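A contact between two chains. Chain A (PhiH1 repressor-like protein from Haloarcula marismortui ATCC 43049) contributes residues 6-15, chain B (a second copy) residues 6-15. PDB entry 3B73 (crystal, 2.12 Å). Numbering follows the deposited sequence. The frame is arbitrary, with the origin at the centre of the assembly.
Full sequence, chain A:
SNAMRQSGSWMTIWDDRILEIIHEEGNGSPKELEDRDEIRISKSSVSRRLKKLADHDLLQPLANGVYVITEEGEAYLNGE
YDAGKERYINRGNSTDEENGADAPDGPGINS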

# COMPACT_ATOMS: atom_id res chain seq x y z
N GLN A 6 7.86 2.64 5.26
CA GLN A 6 8.36 1.51 6.02
C GLN A 6 7.18 0.89 6.79
O GLN A 6 6.89 1.28 7.91
N SER A 7 6.49 -0.07 6.16
CA SER A 7 5.23 -0.57 6.70
C SER A 7 5.44 -1.62 7.77
O SER A 7 6.52 -2.18 7.88
N GLY A 8 4.40 -1.92 8.54
CA GLY A 8 4.44 -2.97 9.54
C GLY A 8 3.79 -4.25 9.05
O GLY A 8 2.91 -4.22 8.16
N SER A 9 4.19 -5.38 9.62
CA SER A 9 3.65 -6.69 9.24
C SER A 9 2.14 -6.79 9.43
O SER A 9 1.48 -7.64 8.83
N TRP A 10 1.57 -5.92 10.26
CA TRP A 10 0.15 -5.99 10.54
C TRP A 10 -0.72 -5.20 9.53
O TRP A 10 -1.95 -5.18 9.63
N MSE A 11 -0.10 -4.54 8.58
CA MSE A 11 -0.86 -3.61 7.77
C MSE A 11 -1.43 -4.28 6.55
O MSE A 11 -0.94 -5.34 6.12
N THR A 12 -2.46 -3.66 5.99
CA THR A 12 -3.02 -4.10 4.71
C THR A 12 -2.88 -2.97 3.69
O THR A 12 -2.55 -1.84 4.04
N ILE A 13 -3.21 -3.27 2.44
CA ILE A 13 -3.06 -2.25 1.42
C ILE A 13 -4.04 -1.09 1.69
O ILE A 13 -3.72 0.07 1.51
N TRP A 14 -5.23 -1.43 2.20
CA TRP A 14 -6.27 -0.48 2.48
C TRP A 14 -5.88 0.49 3.56
O TRP A 14 -6.39 1.60 3.59
N ASP A 15 -4.98 0.08 4.46
CA ASP A 15 -4.46 1.03 5.44
C ASP A 15 -3.79 2.22 4.74
O ASP A 15 -3.99 3.34 5.14
N GLN B 6 -5.58 3.00 -7.35
CA GLN B 6 -6.81 2.21 -7.34
C GLN B 6 -6.41 0.76 -7.14
O GLN B 6 -6.20 0.06 -8.13
N SER B 7 -6.29 0.31 -5.90
CA SER B 7 -5.81 -1.05 -5.62
C SER B 7 -6.88 -2.12 -5.89
O SER B 7 -8.07 -1.82 -5.91
N GLY B 8 -6.43 -3.35 -6.08
CA GLY B 8 -7.31 -4.48 -6.25
C GLY B 8 -7.47 -5.24 -4.94
O GLY B 8 -6.60 -5.20 -4.07
N SER B 9 -8.60 -5.94 -4.81
CA SER B 9 -8.94 -6.62 -3.57
C SER B 9 -8.00 -7.79 -3.26
O SER B 9 -7.93 -8.27 -2.13
N TRP B 10 -7.27 -8.24 -4.28
CA TRP B 10 -6.31 -9.34 -4.13
C TRP B 10 -4.92 -8.86 -3.67
O TRP B 10 -4.03 -9.68 -3.49
N MSE B 11 -4.73 -7.56 -3.49
CA MSE B 11 -3.40 -7.06 -3.19
C MSE B 11 -3.11 -7.04 -1.70
O MSE B 11 -4.01 -6.99 -0.87
N THR B 12 -1.82 -7.08 -1.37
CA THR B 12 -1.33 -6.88 -0.02
C THR B 12 -0.48 -5.63 -0.03
O THR B 12 -0.14 -5.09 -1.08
N ILE B 13 -0.09 -5.18 1.14
CA ILE B 13 0.65 -3.93 1.18
C ILE B 13 2.04 -4.12 0.57
O ILE B 13 2.62 -3.17 0.04
N TRP B 14 2.53 -5.36 0.60
CA TRP B 14 3.88 -5.67 0.14
C TRP B 14 3.96 -5.61 -1.36
O TRP B 14 5.02 -5.37 -1.93
N ASP B 15 2.82 -5.81 -2.00
CA ASP B 15 2.69 -5.57 -3.43
C ASP B 15 3.12 -4.15 -3.85
O ASP B 15 3.84 -4.00 -4.84

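The two stretches meet where A:Ile13 and B:Ile13 come together, their CA atoms 4.1 Å apart, and the same contacts recur from each chain to the other. Together the stretches bury 582 Å². The isoleucines take the largest share, 112 Å² from A:Ile13 and 110 Å² from B:Ile13, and the tryptophans follow with 65 Å² from A:Trp14 and 64 Å² from B:Trp14.

A:Ile13 and B:Ile13 leave their backbones sideways to the partner stretch, so the position of CD1 is set by chi1 and chi2 together. Chi1 is t in both copies (-170° and -168°). Chi2 differs a little: 162° in B:Ile13, a t rotamer, but 145° in A:Ile13, between wells. The methyl A:Ile13 CD1 lies 3.7 Å from B:Met11 CB, 3.5 Å from B:Thr12 O and 3.3 Å from B:Ser7 OG. Reciprocally, B:Ile13 CD1 is 3.9 Å from A:Met11 CB, 3.5 Å from A:Thr12 O and 3.5 Å from A:Ser7 OG. The pocket is therefore partly polar, yet a methyl offers these oxygens only van der Waals contact. A:Met11 and B:Met11, selenomethionines with m, t, p rotamers, direct CB toward the partner, as do A:Ser7 and B:Ser7, whose chi1 is m; A:Ser7 OG and B:Ser7 OG are each hydrogen-bonded to a residue just outside the stretches.

A:Trp14 and B:Trp14 reach the partner differently. The CA-to-CB bond points away, but with chi1 m (-53° in each chain) and chi2 near 110° the end of the indole returns to the interface. A:Trp14 CH2 approaches B:Ser7 O at 3.6 Å, and A:Trp14 CZ2 lies 4.0 Å from B:Ser9 CA; both partner atoms sit at the ring edge, near its plane. The equivalent distances for B:Trp14 are 3.7 Å from CH2 to A:Ser7 O and 4.0 Å from CZ2 to A:Ser9 CA. B:Ser7 O and A:Ser7 O thus lie at the ring's edge just before the type I turns from B:Gly8 to B:Met11 and from A:Gly8 to A:Met11, and B:Ser9 CA and A:Ser9 CA within them.

No direct hydrogen bond crosses between the stretches; two waters make the polar links instead. Water 1 donates to A:Met11 O (2.9 Å) and accepts from B:Ile13 N (2.8 Å), while water 2 donates to B:Met11 O (2.8 Å) and accepts from A:Ile13 N (3.0 Å).

Within the chains, A:Thr12 N donates to A:Asp15 OD2, and B:Thr12 N to B:Asp15 OD2, each at 2.9 Å (164°), tying together the start of the helix beside the isoleucine. At the N-cap, A:Thr12 OG1 accepts one weak bond, from A:Asp15 N (3.4 Å); B:Thr12 OG1 accepts two weak bonds, from B:Trp14 N (3.4 Å) and B:Asp15 N (3.5 Å).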

# COMPACT_ATOMS: atom_id res chain seq x y z
CB GLN A 6 9.48 2.00 6.97
CG GLN A 6 10.07 0.94 7.85
CD GLN A 6 10.81 -0.12 7.06
OE1 GLN A 6 11.52 0.20 6.09
NE2 GLN A 6 10.66 -1.38 7.46
CB SER A 7 4.37 -1.15 5.58
OG SER A 7 4.16 -0.21 4.53
CB SER A 9 4.33 -7.80 10.03
OG SER A 9 5.69 -7.48 10.31
CB TRP A 10 -0.10 -5.41 11.92
CG TRP A 10 0.49 -4.03 12.06
CD1 TRP A 10 1.76 -3.71 12.48
CD2 TRP A 10 -0.16 -2.77 11.77
NE1 TRP A 10 1.94 -2.33 12.49
CE2 TRP A 10 0.78 -1.73 12.05
CE3 TRP A 10 -1.44 -2.43 11.33
CZ2 TRP A 10 0.47 -0.37 11.90
CZ3 TRP A 10 -1.76 -1.06 11.18
CH2 TRP A 10 -0.79 -0.05 11.45
CB MSE A 11 0.03 -2.44 7.33
CG MSE A 11 0.43 -1.51 8.47
SE MSE A 11 1.53 0.02 7.74
CE MSE A 11 0.03 1.17 7.15
CB THR A 12 -4.51 -4.39 4.84
OG1 THR A 12 -5.18 -3.20 5.27
CG2 THR A 12 -4.74 -5.52 5.84
CB ILE A 13 -3.21 -2.86 0.02
CG1 ILE A 13 -2.82 -1.84 -1.06
CG2 ILE A 13 -4.64 -3.45 -0.19
CD1 ILE A 13 -2.16 -2.46 -2.23
CB TRP A 14 -7.58 -1.21 2.84
CG TRP A 14 -7.86 -2.18 1.77
CD1 TRP A 14 -7.80 -3.55 1.84
CD2 TRP A 14 -8.13 -1.86 0.40
NE1 TRP A 14 -8.06 -4.10 0.60
CE2 TRP A 14 -8.27 -3.08 -0.30
CE3 TRP A 14 -8.26 -0.65 -0.31
CZ2 TRP A 14 -8.54 -3.13 -1.66
CZ3 TRP A 14 -8.52 -0.70 -1.67
CH2 TRP A 14 -8.67 -1.94 -2.33
CB ASP A 15 -3.47 0.38 6.38
CG ASP A 15 -4.10 -0.68 7.26
OD1 ASP A 15 -5.33 -0.62 7.45
OD2 ASP A 15 -3.38 -1.57 7.75
CB GLN B 6 -7.51 2.31 -8.70
CG GLN B 6 -8.65 3.25 -8.77
CD GLN B 6 -9.71 2.97 -7.73
OE1 GLN B 6 -10.29 3.90 -7.21
NE2 GLN B 6 -9.96 1.68 -7.40
CB SER B 7 -5.35 -1.18 -4.17
OG SER B 7 -4.19 -0.42 -3.93
CB SER B 9 -10.43 -7.07 -3.57
OG SER B 9 -10.72 -7.96 -4.64
CB TRP B 10 -6.14 -10.05 -5.46
CG TRP B 10 -5.76 -9.09 -6.55
CD1 TRP B 10 -6.61 -8.39 -7.36
CD2 TRP B 10 -4.44 -8.72 -6.94
NE1 TRP B 10 -5.89 -7.58 -8.21
CE2 TRP B 10 -4.56 -7.77 -7.98
CE3 TRP B 10 -3.15 -9.09 -6.50
CZ2 TRP B 10 -3.44 -7.20 -8.61
CZ3 TRP B 10 -2.03 -8.51 -7.13
CH2 TRP B 10 -2.19 -7.57 -8.17
CB MSE B 11 -3.17 -5.66 -3.79
CG MSE B 11 -3.23 -5.61 -5.29
SE MSE B 11 -2.90 -3.80 -5.92
CE MSE B 11 -1.04 -3.74 -5.58
CB THR B 12 -0.42 -8.05 0.43
OG1 THR B 12 0.78 -8.06 -0.36
CG2 THR B 12 -1.15 -9.38 0.27
CB ILE B 13 0.69 -3.35 2.62
CG1 ILE B 13 1.20 -1.91 2.59
CG2 ILE B 13 1.51 -4.25 3.52
CD1 ILE B 13 0.91 -1.14 3.80
CB TRP B 14 4.36 -7.02 0.72
CG TRP B 14 4.20 -7.00 2.21
CD1 TRP B 14 3.29 -7.70 2.96
CD2 TRP B 14 4.90 -6.15 3.14
NE1 TRP B 14 3.41 -7.35 4.29
CE2 TRP B 14 4.39 -6.41 4.43
CE3 TRP B 14 5.93 -5.21 3.01
CZ2 TRP B 14 4.87 -5.76 5.58
CZ3 TRP B 14 6.40 -4.57 4.15
CH2 TRP B 14 5.87 -4.85 5.41
CB ASP B 15 1.25 -5.84 -3.89
CG ASP B 15 0.89 -7.32 -3.79
OD1 ASP B 15 1.83 -8.15 -3.73
OD2 ASP B 15 -0.31 -7.64 -3.74
O HOH W 1 -0.80 -6.54 3.49
O HOH W 2 -4.11 -6.07 1.79